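Local coordinates for ATP-dependent Clp protease proteolytic subunit (Listeria monocytogenes, PDB 4JCQ) that serves as a ClpP-type serine protease subunit that builds heptameric rings enclosing a proteolytic chamber and probably cleaves misfolded proteins to short peptides in an ATP-dependent process, at the interface of chains A and B. Coordinates in Å, arbitrary orientation; residue numbers count along the deposited sequence, not the author numbering. Chains: chain A/B, ATP-dependent Clp protease proteolytic subunit.

Contact 1: the interface of chains A and B. Residues chain A 131, 135, 138; chain B 112, 167, 169, 172.
Neighbouring subunits of a ClpP (peptidase S14) ring meet here through helix 133-151 of chain A, the handle helix, and strand 111-114, a loop and the start of helix 170-176 of chain B. A:Glu135, B:Trp167 and A:Arg138 bury the most surface, about 50 Å² each. In A:Glu135, CG stands anti to the backbone N (chi1 -169°) and the chain bends at chi2; the side chain crosses B:Trp167 at about a right angle, its carboxylate carbon CD 3.5 Å from CB of the tryptophan. The same carboxylate lies nearly parallel to the guanidinium of B:Arg112, the planes 8° apart, and OE2 is 3.5 Å from NH2 in a long, weakly hydrogen-bonded salt bridge. NH2 of B:Arg112 sits over one face of the B:Trp167 ring, offset toward its rim. A:Arg138, extended from CG to NE, meets B:Glu172 tip to tip and grips it end-on: NH1 reaches OE1 at 2.7 Å, and NH2 reaches OE2 at 2.7 Å, nearly straight (177°). Both oxygens are approached from above the carboxylate plane. OE1 also takes the backbone N-H of B:Ser169 (3.0 Å) on its anti lone pair, while N of B:Glu172 donates back to OG of B:Ser169, a capping box that would hold the carboxylate toward the arginine.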
ATOM      1  N   ILE A 131     -10.334  32.971   6.467  1.00 45.12           N
ATOM      2  CA  ILE A 131     -11.233  33.307   7.570  1.00 46.85           C
ATOM      3  C   ILE A 131     -11.027  34.758   8.023  1.00 43.33           C
ATOM      4  O   ILE A 131      -9.902  35.183   8.302  1.00 42.17           O
ATOM      5  CB  ILE A 131     -11.109  32.290   8.740  1.00 47.37           C
ATOM      6  CG1 ILE A 131     -12.000  31.066   8.488  1.00 49.78           C
ATOM      7  CG2 ILE A 131     -11.522  32.897  10.072  1.00 43.20           C
ATOM      8  CD1 ILE A 131     -11.394  30.003   7.597  1.00 51.85           C
ATOM      9  N   GLU A 135     -14.838  36.223  12.229  1.00 33.15           N
ATOM     10  CA  GLU A 135     -15.008  34.790  12.434  1.00 33.44           C
ATOM     11  C   GLU A 135     -13.976  34.225  13.411  1.00 29.88           C
ATOM     12  O   GLU A 135     -14.275  33.293  14.163  1.00 28.73           O
ATOM     13  CB  GLU A 135     -14.974  34.053  11.090  1.00 36.39           C
ATOM     14  CG  GLU A 135     -15.393  32.590  11.142  1.00 38.23           C
ATOM     15  CD  GLU A 135     -16.781  32.358  11.728  1.00 39.53           C
ATOM     16  OE1 GLU A 135     -17.640  33.266  11.679  1.00 38.46           O
ATOM     17  OE2 GLU A 135     -17.018  31.243  12.234  1.00 37.71           O
ATOM     18  N   ARG A 138     -15.501  35.100  16.756  1.00 29.43           N
ATOM     19  CA  ARG A 138     -16.617  34.186  17.018  1.00 31.28           C
ATOM     20  C   ARG A 138     -16.142  32.799  17.441  1.00 28.80           C
ATOM     21  O   ARG A 138     -16.647  32.236  18.411  1.00 28.33           O
ATOM     22  CB  ARG A 138     -17.513  34.066  15.785  1.00 34.99           C
ATOM     23  CG  ARG A 138     -18.576  35.138  15.672  1.00 41.82           C
ATOM     24  CD  ARG A 138     -19.545  34.794  14.557  1.00 47.36           C
ATOM     25  NE  ARG A 138     -20.829  35.463  14.729  1.00 54.32           N
ATOM     26  CZ  ARG A 138     -21.908  35.222  13.989  1.00 55.53           C
ATOM     27  NH1 ARG A 138     -21.869  34.323  13.013  1.00 50.52           N
ATOM     28  NH2 ARG A 138     -23.031  35.886  14.228  1.00 56.32           N
TER
ATOM     29  N   ARG B 112     -20.233  25.167  12.056  1.00 18.74           N
ATOM     30  CA  ARG B 112     -20.516  26.388  11.301  1.00 19.28           C
ATOM     31  C   ARG B 112     -20.849  26.068   9.843  1.00 18.68           C
ATOM     32  O   ARG B 112     -20.417  25.045   9.308  1.00 18.70           O
ATOM     33  CB  ARG B 112     -19.371  27.406  11.416  1.00 21.68           C
ATOM     34  CG  ARG B 112     -17.972  26.843  11.229  1.00 24.61           C
ATOM     35  CD  ARG B 112     -16.944  27.963  11.236  1.00 27.96           C
ATOM     36  NE  ARG B 112     -15.585  27.467  11.029  1.00 31.23           N
ATOM     37  CZ  ARG B 112     -14.573  28.210  10.587  1.00 33.59           C
ATOM     38  NH1 ARG B 112     -13.372  27.671  10.430  1.00 34.00           N
ATOM     39  NH2 ARG B 112     -14.759  29.489  10.290  1.00 35.85           N
ATOM     40  N   TRP B 167     -19.657  33.054   7.322  1.00 30.75           N
ATOM     41  CA  TRP B 167     -19.963  31.876   8.111  1.00 28.37           C
ATOM     42  C   TRP B 167     -21.149  32.099   8.997  1.00 28.70           C
ATOM     43  O   TRP B 167     -21.264  33.133   9.658  1.00 29.91           O
ATOM     44  CB  TRP B 167     -18.751  31.465   8.931  1.00 28.69           C
ATOM     45  CG  TRP B 167     -17.670  30.826   8.095  1.00 27.05           C
ATOM     46  CD1 TRP B 167     -16.549  31.438   7.538  1.00 28.01           C
ATOM     47  CD2 TRP B 167     -17.585  29.421   7.679  1.00 26.05           C
ATOM     48  NE1 TRP B 167     -15.795  30.532   6.835  1.00 27.72           N
ATOM     49  CE2 TRP B 167     -16.359  29.304   6.879  1.00 27.16           C
ATOM     50  CE3 TRP B 167     -18.367  28.289   7.885  1.00 23.96           C
ATOM     51  CZ2 TRP B 167     -15.958  28.099   6.321  1.00 25.61           C
ATOM     52  CZ3 TRP B 167     -17.949  27.079   7.318  1.00 24.15           C
ATOM     53  CH2 TRP B 167     -16.774  26.989   6.556  1.00 24.06           C
ATOM     54  N   SER B 169     -23.245  30.703  12.270  1.00 25.03           N
ATOM     55  CA  SER B 169     -23.242  29.863  13.462  1.00 25.08           C
ATOM     56  C   SER B 169     -24.363  28.835  13.335  1.00 24.06           C
ATOM     57  O   SER B 169     -25.225  28.960  12.462  1.00 23.46           O
ATOM     58  CB  SER B 169     -23.441  30.710  14.719  1.00 26.57           C
ATOM     59  OG  SER B 169     -24.763  31.215  14.785  1.00 26.16           O
ATOM     60  N   GLU B 172     -27.694  30.555  13.611  1.00 26.81           N
ATOM     61  CA  GLU B 172     -27.971  31.340  12.408  1.00 27.45           C
ATOM     62  C   GLU B 172     -28.359  30.447  11.231  1.00 25.84           C
ATOM     63  O   GLU B 172     -29.231  30.803  10.441  1.00 25.74           O
ATOM     64  CB  GLU B 172     -26.771  32.210  12.036  1.00 29.66           C
ATOM     65  CG  GLU B 172     -26.534  33.387  12.968  1.00 31.65           C
ATOM     66  CD  GLU B 172     -25.274  34.163  12.630  1.00 35.56           C
ATOM     67  OE1 GLU B 172     -24.285  33.544  12.180  1.00 32.17           O
ATOM     68  OE2 GLU B 172     -25.270  35.395  12.824  1.00 38.43           O
TER

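Contact 2: the interface of chains A and B. Residues chain A 32, 35-36, 39, 65-66, 68-69; chain B 27, 58-59, 86-88, 110.
The hydroxyl OG1 of A:Thr69 is held by two short cross-chain hydrogen bonds, one from the amide ND2 of B:Asn58 at 2.7 Å and one shared with OG1 of B:Thr86 at 2.7 Å; a weak bond to the carbonyl O of A:Glu65, one turn earlier, adds a third partner. As OG1 has one hydrogen, it would then accept from B:Thr86. With chi1 at -70°, OG1 lies beside the backbone N, and CG2 is directed at the hydroxyl end of B:Tyr27. The B:Asn58 amide is used at both ends: ND2 also leans weakly on the carbonyl O of A:Glu65, and OD1 accepts from NE2 of A:Gln32 (3.1 Å), the donor well above the carbonyl plane and the two amides turned 71° apart. B:Tyr27, which buries 76 Å², lies along helix 32-48, CD1 being 3.5 Å from CA of A:Glu36. Its phenol OH pairs with OG of A:Ser39 at 3.0 Å, and that OG also donates to the carbonyl O of A:Ala35 (2.8 Å). A:Glu65, bent at chi2, runs alongside B:Trp88, CG 3.6 Å from the five-membered ring centroid, with carboxylate and indole planes stacked 18° apart. Waters join A:Glu36 to the backbone N of B:Tyr27, and A:Asp68 to the carbonyl of B:Gly87. In the fold, helices 32-48 and 64-76 of chain A pack against the ends of strands 23-27, 53-59 and 81-86 and the start of strand 88-90 of chain B.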
ATOM      1  N   GLN A  32      -9.283  15.686   9.903  1.00 24.66           N
ATOM      2  CA  GLN A  32     -10.533  15.075   9.443  1.00 26.51           C
ATOM      3  C   GLN A  32     -10.431  13.552   9.303  1.00 25.20           C
ATOM      4  O   GLN A  32     -11.401  12.833   9.561  1.00 25.84           O
ATOM      5  CB  GLN A  32     -11.011  15.728   8.138  1.00 31.28           C
ATOM      6  CG  GLN A  32     -11.679  17.084   8.347  1.00 35.98           C
ATOM      7  CD  GLN A  32     -11.904  17.855   7.057  1.00 38.63           C
ATOM      8  OE1 GLN A  32     -11.042  17.885   6.174  1.00 39.90           O
ATOM      9  NE2 GLN A  32     -13.065  18.498   6.948  1.00 37.00           N
ATOM     10  N   ALA A  35     -10.651  12.242  12.787  1.00 21.42           N
ATOM     11  CA  ALA A  35     -12.046  12.445  13.183  1.00 22.13           C
ATOM     12  C   ALA A  35     -12.963  11.351  12.626  1.00 23.18           C
ATOM     13  O   ALA A  35     -13.851  10.872  13.331  1.00 23.90           O
ATOM     14  CB  ALA A  35     -12.534  13.825  12.760  1.00 21.93           C
ATOM     15  N   GLU A  36     -12.733  10.957  11.374  1.00 23.77           N
ATOM     16  CA  GLU A  36     -13.502   9.883  10.742  1.00 25.81           C
ATOM     17  C   GLU A  36     -13.250   8.536  11.420  1.00 26.30           C
ATOM     18  O   GLU A  36     -14.192   7.805  11.725  1.00 26.81           O
ATOM     19  CB  GLU A  36     -13.204   9.796   9.241  1.00 28.76           C
ATOM     20  CG  GLU A  36     -14.054   8.761   8.510  1.00 32.36           C
ATOM     21  CD  GLU A  36     -13.905   8.802   7.000  1.00 36.79           C
ATOM     22  OE1 GLU A  36     -13.422   9.819   6.459  1.00 38.72           O
ATOM     23  OE2 GLU A  36     -14.283   7.805   6.350  1.00 40.17           O
ATOM     24  N   SER A  39     -14.785   8.680  14.938  1.00 25.18           N
ATOM     25  CA  SER A  39     -16.243   8.620  14.792  1.00 26.44           C
ATOM     26  C   SER A  39     -16.727   7.193  14.526  1.00 27.51           C
ATOM     27  O   SER A  39     -17.690   6.739  15.146  1.00 27.95           O
ATOM     28  CB  SER A  39     -16.729   9.556  13.681  1.00 26.72           C
ATOM     29  OG  SER A  39     -16.526  10.916  14.027  1.00 26.15           O
ATOM     30  N   GLU A  65     -12.188  22.198  13.355  1.00 23.88           N
ATOM     31  CA  GLU A  65     -13.427  21.544  12.925  1.00 25.53           C
ATOM     32  C   GLU A  65     -13.415  20.034  13.184  1.00 24.09           C
ATOM     33  O   GLU A  65     -14.457  19.437  13.467  1.00 23.54           O
ATOM     34  CB  GLU A  65     -13.735  21.855  11.450  1.00 28.72           C
ATOM     35  CG  GLU A  65     -12.832  21.176  10.422  1.00 30.91           C
ATOM     36  CD  GLU A  65     -11.476  21.847  10.242  1.00 32.81           C
ATOM     37  OE1 GLU A  65     -11.230  22.923  10.832  1.00 32.84           O
ATOM     38  OE2 GLU A  65     -10.646  21.288   9.496  1.00 33.95           O
ATOM     39  N   ALA A  66     -12.232  19.431  13.089  1.00 23.02           N
ATOM     40  CA  ALA A  66     -12.051  18.019  13.411  1.00 21.58           C
ATOM     41  C   ALA A  66     -12.173  17.789  14.915  1.00 21.34           C
ATOM     42  O   ALA A  66     -12.753  16.795  15.350  1.00 21.61           O
ATOM     43  CB  ALA A  66     -10.705  17.531  12.903  1.00 21.31           C
ATOM     44  N   ASP A  68     -13.909  19.727  16.937  1.00 22.65           N
ATOM     45  CA  ASP A  68     -15.329  19.961  17.214  1.00 23.57           C
ATOM     46  C   ASP A  68     -16.173  18.708  16.989  1.00 23.19           C
ATOM     47  O   ASP A  68     -17.048  18.388  17.797  1.00 24.53           O
ATOM     48  CB  ASP A  68     -15.860  21.118  16.359  1.00 25.34           C
ATOM     49  CG  ASP A  68     -15.363  22.477  16.829  1.00 28.36           C
ATOM     50  OD1 ASP A  68     -15.317  23.413  16.001  1.00 31.14           O
ATOM     51  OD2 ASP A  68     -15.019  22.620  18.024  1.00 31.64           O
ATOM     52  N   THR A  69     -15.901  18.004  15.891  1.00 23.11           N
ATOM     53  CA  THR A  69     -16.605  16.764  15.562  1.00 23.00           C
ATOM     54  C   THR A  69     -16.377  15.683  16.619  1.00 22.27           C
ATOM     55  O   THR A  69     -17.334  15.077  17.101  1.00 23.44           O
ATOM     56  CB  THR A  69     -16.230  16.250  14.150  1.00 22.78           C
ATOM     57  OG1 THR A  69     -16.782  17.131  13.167  1.00 23.85           O
ATOM     58  CG2 THR A  69     -16.784  14.850  13.903  1.00 23.16           C
TER
ATOM     59  N   TYR B  27     -16.564  13.077   5.388  1.00 22.00           N
ATOM     60  CA  TYR B  27     -15.577  13.941   6.028  1.00 22.69           C
ATOM     61  C   TYR B  27     -14.499  14.322   5.016  1.00 23.35           C
ATOM     62  O   TYR B  27     -13.945  13.453   4.339  1.00 24.47           O
ATOM     63  CB  TYR B  27     -14.912  13.227   7.214  1.00 23.22           C
ATOM     64  CG  TYR B  27     -15.754  13.011   8.466  1.00 23.73           C
ATOM     65  CD1 TYR B  27     -15.140  12.833   9.705  1.00 24.99           C
ATOM     66  CD2 TYR B  27     -17.151  12.972   8.419  1.00 24.14           C
ATOM     67  CE1 TYR B  27     -15.886  12.621  10.857  1.00 25.74           C
ATOM     68  CE2 TYR B  27     -17.906  12.765   9.566  1.00 24.79           C
ATOM     69  CZ  TYR B  27     -17.267  12.588  10.782  1.00 25.06           C
ATOM     70  OH  TYR B  27     -18.009  12.377  11.923  1.00 24.20           O
ATOM     71  N   ASN B  58     -18.910  16.483   7.624  1.00 22.39           N
ATOM     72  CA  ASN B  58     -17.902  17.467   7.997  1.00 22.11           C
ATOM     73  C   ASN B  58     -17.082  17.782   6.748  1.00 21.55           C
ATOM     74  O   ASN B  58     -16.126  17.073   6.431  1.00 21.03           O
ATOM     75  CB  ASN B  58     -17.001  16.921   9.119  1.00 22.39           C
ATOM     76  CG  ASN B  58     -15.964  17.930   9.600  1.00 23.09           C
ATOM     77  OD1 ASN B  58     -15.502  18.784   8.844  1.00 25.14           O
ATOM     78  ND2 ASN B  58     -15.583  17.824  10.866  1.00 23.61           N
ATOM     79  N   SER B  59     -17.465  18.837   6.031  1.00 21.50           N
ATOM     80  CA  SER B  59     -16.823  19.147   4.755  1.00 22.11           C
ATOM     81  C   SER B  59     -16.784  20.628   4.408  1.00 22.67           C
ATOM     82  O   SER B  59     -17.785  21.340   4.525  1.00 23.07           O
ATOM     83  CB  SER B  59     -17.488  18.376   3.610  1.00 22.25           C
ATOM     84  OG  SER B  59     -16.818  18.641   2.388  1.00 23.87           O
ATOM     85  N   THR B  86     -21.602  18.477  11.243  1.00 21.85           N
ATOM     86  CA  THR B  86     -20.632  18.484  12.338  1.00 23.05           C
ATOM     87  C   THR B  86     -19.311  19.135  11.925  1.00 23.14           C
ATOM     88  O   THR B  86     -18.791  18.863  10.845  1.00 22.64           O
ATOM     89  CB  THR B  86     -20.410  17.063  12.921  1.00 24.11           C
ATOM     90  OG1 THR B  86     -19.388  17.105  13.919  1.00 25.80           O
ATOM     91  CG2 THR B  86     -20.025  16.049  11.834  1.00 24.24           C
ATOM     92  N   GLY B  87     -18.782  20.003  12.787  1.00 23.25           N
ATOM     93  CA  GLY B  87     -17.533  20.713  12.504  1.00 23.47           C
ATOM     94  C   GLY B  87     -17.770  21.885  11.573  1.00 22.98           C
ATOM     95  O   GLY B  87     -17.962  23.013  12.022  1.00 24.00           O
ATOM     96  N   TRP B  88     -17.741  21.622  10.270  1.00 22.51           N
ATOM     97  CA  TRP B  88     -18.207  22.603   9.288  1.00 22.32           C
ATOM     98  C   TRP B  88     -18.884  21.978   8.099  1.00 20.94           C
ATOM     99  O   TRP B  88     -18.619  20.827   7.751  1.00 21.89           O
ATOM    100  CB  TRP B  88     -17.109  23.593   8.863  1.00 23.83           C
ATOM    101  CG  TRP B  88     -15.855  23.014   8.240  1.00 25.67           C
ATOM    102  CD1 TRP B  88     -15.621  21.704   7.821  1.00 25.40           C
ATOM    103  CD2 TRP B  88     -14.619  23.742   7.906  1.00 27.32           C
ATOM    104  NE1 TRP B  88     -14.361  21.575   7.291  1.00 27.54           N
ATOM    105  CE2 TRP B  88     -13.710  22.758   7.306  1.00 28.67           C
ATOM    106  CE3 TRP B  88     -14.191  25.059   8.046  1.00 30.05           C
ATOM    107  CZ2 TRP B  88     -12.434  23.101   6.878  1.00 30.08           C
ATOM    108  CZ3 TRP B  88     -12.903  25.393   7.607  1.00 32.28           C
ATOM    109  CH2 TRP B  88     -12.047  24.435   7.039  1.00 32.46           C
ATOM    110  N   ASN B 110     -21.336  22.220  17.823  1.00 28.75           N
ATOM    111  CA  ASN B 110     -20.113  22.893  17.386  1.00 28.09           C
ATOM    112  C   ASN B 110     -19.875  22.758  15.883  1.00 26.90           C
ATOM    113  O   ASN B 110     -18.976  22.042  15.433  1.00 26.92           O
ATOM    114  CB  ASN B 110     -18.915  22.417  18.208  1.00 28.25           C
ATOM    115  CG  ASN B 110     -18.972  22.907  19.642  1.00 29.28           C
ATOM    116  OD1 ASN B 110     -18.717  24.078  19.918  1.00 29.54           O
ATOM    117  ND2 ASN B 110     -19.315  22.013  20.562  1.00 27.33           N
TER
HETATM  118  O   HOH W   1     -15.532  10.402   4.578  1.00 32.54           O
HETATM  119  O   HOH W   2     -16.671  24.450  13.946  1.00 33.34           O

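Contact 3: the interface of chains A and B. Residues chain A 19, 40, 43-44, 47-48; chain B 14, 17-18, 21.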
ATOM      1  N   ILE A  19     -11.710  -4.795  20.513  1.00 56.92           N
ATOM      2  CA  ILE A  19     -12.984  -4.084  20.601  1.00 54.55           C
ATOM      3  C   ILE A  19     -13.667  -4.307  21.957  1.00 51.06           C
ATOM      4  O   ILE A  19     -14.379  -3.426  22.450  1.00 46.69           O
ATOM      5  CB  ILE A  19     -13.905  -4.440  19.402  1.00 55.30           C
ATOM      6  CG1 ILE A  19     -13.909  -3.305  18.372  1.00 57.85           C
ATOM      7  CG2 ILE A  19     -15.336  -4.724  19.836  1.00 53.32           C
ATOM      8  CD1 ILE A  19     -12.677  -3.241  17.495  1.00 62.65           C
ATOM      9  N   LYS A  40     -16.049   6.496  13.616  1.00 27.76           N
ATOM     10  CA  LYS A  40     -16.381   5.107  13.288  1.00 30.31           C
ATOM     11  C   LYS A  40     -16.240   4.176  14.489  1.00 30.09           C
ATOM     12  O   LYS A  40     -17.108   3.334  14.726  1.00 32.26           O
ATOM     13  CB  LYS A  40     -15.533   4.598  12.118  1.00 31.97           C
ATOM     14  CG  LYS A  40     -16.028   5.062  10.759  1.00 34.41           C
ATOM     15  CD  LYS A  40     -15.120   4.595   9.635  1.00 37.81           C
ATOM     16  CE  LYS A  40     -15.610   5.113   8.292  1.00 42.65           C
ATOM     17  NZ  LYS A  40     -14.712   4.704   7.178  1.00 46.15           N
ATOM     18  N   LEU A  43     -19.056   5.006  17.126  1.00 31.37           N
ATOM     19  CA  LEU A  43     -20.351   4.522  16.643  1.00 33.83           C
ATOM     20  C   LEU A  43     -20.441   2.998  16.692  1.00 34.28           C
ATOM     21  O   LEU A  43     -21.492   2.446  17.021  1.00 33.14           O
ATOM     22  CB  LEU A  43     -20.632   5.033  15.225  1.00 33.27           C
ATOM     23  CG  LEU A  43     -20.968   6.521  15.068  1.00 34.42           C
ATOM     24  CD1 LEU A  43     -20.815   6.958  13.618  1.00 33.25           C
ATOM     25  CD2 LEU A  43     -22.365   6.843  15.584  1.00 35.90           C
ATOM     26  N   LEU A  44     -19.334   2.332  16.373  1.00 34.04           N
ATOM     27  CA  LEU A  44     -19.250   0.876  16.428  1.00 36.61           C
ATOM     28  C   LEU A  44     -19.401   0.373  17.867  1.00 36.71           C
ATOM     29  O   LEU A  44     -20.166  -0.557  18.124  1.00 38.19           O
ATOM     30  CB  LEU A  44     -17.935   0.391  15.796  1.00 37.14           C
ATOM     31  CG  LEU A  44     -17.600  -1.089  15.541  1.00 40.54           C
ATOM     32  CD1 LEU A  44     -16.837  -1.696  16.710  1.00 43.73           C
ATOM     33  CD2 LEU A  44     -18.816  -1.936  15.174  1.00 40.92           C
ATOM     34  N   SER A  47     -22.983   0.799  19.143  1.00 41.50           N
ATOM     35  CA  SER A  47     -23.897  -0.200  18.586  1.00 44.65           C
ATOM     36  C   SER A  47     -23.787  -1.561  19.278  1.00 46.04           C
ATOM     37  O   SER A  47     -24.743  -2.337  19.281  1.00 47.86           O
ATOM     38  CB  SER A  47     -23.679  -0.353  17.078  1.00 43.30           C
ATOM     39  OG  SER A  47     -22.446  -0.990  16.796  1.00 42.86           O
ATOM     40  N   ILE A  48     -22.623  -1.841  19.859  1.00 44.88           N
ATOM     41  CA  ILE A  48     -22.385  -3.103  20.558  1.00 47.45           C
ATOM     42  C   ILE A  48     -23.061  -3.120  21.935  1.00 48.63           C
ATOM     43  O   ILE A  48     -23.820  -4.043  22.241  1.00 48.54           O
ATOM     44  CB  ILE A  48     -20.876  -3.428  20.657  1.00 45.48           C
ATOM     45  CG1 ILE A  48     -20.311  -3.714  19.261  1.00 43.81           C
ATOM     46  CG2 ILE A  48     -20.630  -4.622  21.573  1.00 46.37           C
ATOM     47  CD1 ILE A  48     -18.802  -3.664  19.173  1.00 44.98           C
TER
ATOM     48  N   LEU B  14     -17.141  -7.210  12.380  1.00112.23           N
ATOM     49  CA  LEU B  14     -16.867  -5.816  12.745  1.00112.81           C
ATOM     50  C   LEU B  14     -17.443  -4.820  11.737  1.00114.49           C
ATOM     51  O   LEU B  14     -18.128  -3.869  12.120  1.00115.06           O
ATOM     52  CB  LEU B  14     -15.359  -5.588  12.923  1.00111.70           C
ATOM     53  CG  LEU B  14     -14.644  -6.323  14.064  1.00111.44           C
ATOM     54  CD1 LEU B  14     -13.144  -6.361  13.812  1.00111.28           C
ATOM     55  CD2 LEU B  14     -14.947  -5.696  15.418  1.00109.26           C
ATOM     56  N   LYS B  17     -21.352  -5.274  11.507  1.00 99.23           N
ATOM     57  CA  LYS B  17     -22.090  -4.541  12.535  1.00 90.72           C
ATOM     58  C   LYS B  17     -21.985  -3.028  12.325  1.00 81.27           C
ATOM     59  O   LYS B  17     -22.838  -2.268  12.790  1.00 80.00           O
ATOM     60  CB  LYS B  17     -21.604  -4.932  13.934  1.00 90.93           C
ATOM     61  CG  LYS B  17     -22.644  -4.742  15.026  1.00 89.33           C
ATOM     62  CD  LYS B  17     -22.315  -5.574  16.255  1.00 88.47           C
ATOM     63  CE  LYS B  17     -23.475  -5.575  17.237  1.00 87.70           C
ATOM     64  NZ  LYS B  17     -23.234  -6.499  18.380  1.00 86.87           N
ATOM     65  N   LEU B  18     -20.933  -2.605  11.623  1.00 73.10           N
ATOM     66  CA  LEU B  18     -20.763  -1.209  11.225  1.00 68.05           C
ATOM     67  C   LEU B  18     -21.787  -0.834  10.151  1.00 63.73           C
ATOM     68  O   LEU B  18     -22.274   0.296  10.112  1.00 57.82           O
ATOM     69  CB  LEU B  18     -19.334  -0.967  10.721  1.00 70.47           C
ATOM     70  CG  LEU B  18     -18.848   0.468  10.475  1.00 71.56           C
ATOM     71  CD1 LEU B  18     -18.761   1.268  11.769  1.00 71.86           C
ATOM     72  CD2 LEU B  18     -17.498   0.448   9.774  1.00 71.55           C
ATOM     73  N   THR B  21     -25.465  -0.183  11.563  1.00 46.16           N
ATOM     74  CA  THR B  21     -25.770   1.155  12.079  1.00 42.10           C
ATOM     75  C   THR B  21     -26.403   2.047  11.010  1.00 39.23           C
ATOM     76  O   THR B  21     -27.009   3.072  11.331  1.00 38.83           O
ATOM     77  CB  THR B  21     -24.515   1.860  12.643  1.00 41.25           C
ATOM     78  OG1 THR B  21     -23.577   2.105  11.586  1.00 41.00           O
ATOM     79  CG2 THR B  21     -23.854   1.017  13.722  1.00 44.23           C
TER
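B:Lys17, B:Leu18 and A:Leu44 bury the most surface where the N-terminal helix 14-20 of one ClpP subunit packs on the C-terminal half of helix 32-48 of its neighbour. No nitrogen or oxygen pairs across the chains, so the contact is made by apolar packing. A:Leu44 has CG anti to the backbone N (chi1 -173°), and its CD2 branch meets the backbone of the opposing helix, 3.7 Å from the carbonyl O of the poorly ordered B:Leu14. B:Leu18, also with CG anti to N (chi1 -170°), sends CD1 back toward the carbonyl O of A:Lys40, 4.0 Å away. The chain of B:Lys17, extended beyond CG but poorly ordered, crosses A:Ile48 at about a right angle; CD is modelled 4.1 Å from CG1 of the isoleucine, a placement to be read with caution. At one end A:Ile19 and B:Leu14 touch tip to tip. At the other, CG2 of B:Thr21 rests 3.6 Å from CB of A:Ser47. Each of these hydroxyls turns to its own chain: OG of A:Ser47 donates to the carbonyl O of A:Leu44 at 2.7 Å, and OG1 of B:Thr21 to the carbonyl O of B:Leu18 at 2.7 Å.

The three contacts form a line along one side-to-side subunit interface: centres of C-alpha atoms lie about 15 Å apart for contacts 1 and 2, 19 Å for contacts 2 and 3, and 33 Å for contacts 1 and 3. Helix 32-48 of chain A serves contacts 2 and 3; contacts 1 and 2 share a stretch of chain B, B:Asn110 just before strand 111-114 and B:Arg112 on it. Contact 1 is centred about 12 Å from the catalytic histidine B:His116 and contact 2 about 14 Å from the nucleophile A:Ser91; the structure alone does not show whether packing affects them. Repeated round seven copies, this interface closes the heptamer.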